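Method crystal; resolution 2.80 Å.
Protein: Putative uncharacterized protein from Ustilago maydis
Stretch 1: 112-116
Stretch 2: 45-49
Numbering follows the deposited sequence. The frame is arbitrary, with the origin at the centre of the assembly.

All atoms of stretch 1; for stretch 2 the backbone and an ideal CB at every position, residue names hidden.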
# COMPACT_ATOMS: atom_id res chain seq x y z
N THR C 112 8.88 19.97 34.98
CA THR C 112 9.57 20.99 34.18
C THR C 112 10.69 20.47 33.26
O THR C 112 10.88 20.99 32.16
CB THR C 112 10.10 22.13 35.06
OG1 THR C 112 10.50 21.60 36.33
CG2 THR C 112 9.02 23.18 35.28
N ASP C 113 11.42 19.45 33.71
CA ASP C 113 12.47 18.83 32.88
C ASP C 113 11.86 18.20 31.64
O ASP C 113 12.41 18.30 30.54
CB ASP C 113 13.23 17.73 33.62
CG ASP C 113 13.04 17.76 35.13
OD1 ASP C 113 12.02 18.29 35.62
OD2 ASP C 113 13.93 17.23 35.82
N VAL C 114 10.72 17.53 31.83
CA VAL C 114 10.05 16.77 30.79
C VAL C 114 9.19 17.66 29.90
O VAL C 114 8.37 18.43 30.40
CB VAL C 114 9.17 15.66 31.39
CG1 VAL C 114 8.67 14.72 30.30
CG2 VAL C 114 9.94 14.87 32.44
N PRO C 115 9.36 17.55 28.57
CA PRO C 115 8.53 18.30 27.64
C PRO C 115 7.06 17.88 27.71
O PRO C 115 6.76 16.75 28.12
CB PRO C 115 9.11 17.94 26.27
CG PRO C 115 10.48 17.40 26.55
CD PRO C 115 10.37 16.73 27.88
N GLU C 116 6.17 18.78 27.33
CA GLU C 116 4.75 18.47 27.30
C GLU C 116 4.27 18.30 25.86
O GLU C 116 4.84 18.87 24.93
CB GLU C 116 3.94 19.53 28.07
CG GLU C 116 4.08 19.35 29.58
CD GLU C 116 3.38 20.41 30.40
OE1 GLU C 116 3.85 21.56 30.43
OE2 GLU C 116 2.37 20.06 31.06
N UNK C 45 5.94 6.77 25.83
CA UNK C 45 6.70 7.63 26.75
C UNK C 45 7.55 8.65 26.01
O UNK C 45 8.12 8.35 24.96
CB UNK C 45 7.60 6.78 27.65
N UNK C 46 7.66 9.84 26.59
CA UNK C 46 8.32 10.97 25.96
C UNK C 46 9.25 11.72 26.92
O UNK C 46 8.90 11.95 28.09
CB UNK C 46 7.27 11.93 25.40
N UNK C 47 10.42 12.10 26.42
CA UNK C 47 11.25 13.09 27.10
C UNK C 47 12.00 13.98 26.09
O UNK C 47 11.74 13.92 24.88
CB UNK C 47 12.24 12.39 28.03
N UNK C 48 12.91 14.82 26.61
CA UNK C 48 13.79 15.68 25.81
C UNK C 48 14.47 14.95 24.67
O UNK C 48 14.62 15.49 23.58
CB UNK C 48 14.86 16.31 26.71
N UNK C 49 14.89 13.71 24.93
CA UNK C 49 15.67 12.97 23.95
C UNK C 49 14.81 12.26 22.92
O UNK C 49 15.26 12.04 21.80
CB UNK C 49 16.56 11.95 24.66

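Position 45 has extended backbone angles (-130/144), and its ideal CB has nothing of stretch 1 within 5.5 Å. Strand geometry mildly favours branched or apolar residues, but stretch 1 sets no condition here. The residue is Leu45, which takes no part in the contact.

Position 46 continues the extended run (-136/139). Its CA-to-CB bond points sideways, and the ideal CB is again more than 5.5 Å from stretch 1, so a small side chain would leave a gap before Pro115. A flexible apolar chain that reaches forward would suit the proline ring; leucine, isoleucine or methionine are all reasonable. The deposited residue is Leu46. With chi1 at 166° (t) and chi2 at 82° (p), its end comes nearer to stretch 1 than its CB does: CD2 of Leu46 lies 3.8 Å from O of Pro115 and 4.5 Å from CB of Pro115, the latter a loose apolar contact. The backbone contributes too, since O of Leu46 sits 3.6 Å from CG1 of Val114.

Position 47, with backbone angles of -145/-172, is where the two backbones register, its CA being 5.3 Å from CA of Val114. Its CA-to-CB bond points sideways, and the ideal CB lies 4.7 Å from CD of Pro115 and 4.8 Å from CG1 of Val114. These neighbours are apolar and offer no polar partner, so on this evidence alone alanine, valine or serine would look at home. The residue is instead Asp47, whose chi1 of 70° (p) leads the carboxylate away from stretch 1. Its reward is local: OD1 of Asp47 accepts a hydrogen bond from the backbone N of residue 49 (2.8 Å), tying down the turn.

At position 48 the angles change to -48/-39, ending the extended course. CA-to-CB points sideways, and the ideal CB is 4.5 Å from CG of Pro115 and 5.0 Å from O of Asp113. The carbonyl O of Asp113 is an acceptor, so a donor of sufficient reach, asparagine or longer, could suit it, while a short apolar chain could cover the ring. The deposited Asp48 packs against Pro115, with OD1 of Asp48 3.6 Å from CD of Pro115, but OD2 of Asp48 lies 3.3 Å from O of Asp113. Both are acceptors, so this is proximity without a hydrogen bond. The backbone packs as well, N of Asp48 being 3.4 Å from CD of Pro115.

Position 49 directs its CB away from stretch 1, which therefore exerts no selection. A small polar residue suits a turn at angles of -84/-27, and Ser49 adds a second donor to the backbone one, its OG lying 2.6 Å from OD1 of Asp47 in a hydrogen bond.

Stretch 2 (45-49) LLDDS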
# COMPACT_ATOMS: atom_id res chain seq x y z
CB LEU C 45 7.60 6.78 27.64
CG LEU C 45 6.91 5.71 28.47
CD1 LEU C 45 7.95 4.75 28.97
CD2 LEU C 45 6.19 6.37 29.62
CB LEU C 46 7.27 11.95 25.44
CG LEU C 46 7.76 13.35 25.06
CD1 LEU C 46 8.36 13.33 23.65
CD2 LEU C 46 6.63 14.36 25.19
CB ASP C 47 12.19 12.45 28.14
CG ASP C 47 13.31 11.60 27.52
OD1 ASP C 47 13.59 11.70 26.31
OD2 ASP C 47 13.95 10.83 28.28
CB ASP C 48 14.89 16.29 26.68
CG ASP C 48 14.50 16.38 28.14
OD1 ASP C 48 13.72 15.51 28.63
OD2 ASP C 48 14.99 17.31 28.82
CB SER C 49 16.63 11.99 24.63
OG SER C 49 15.94 11.05 25.43
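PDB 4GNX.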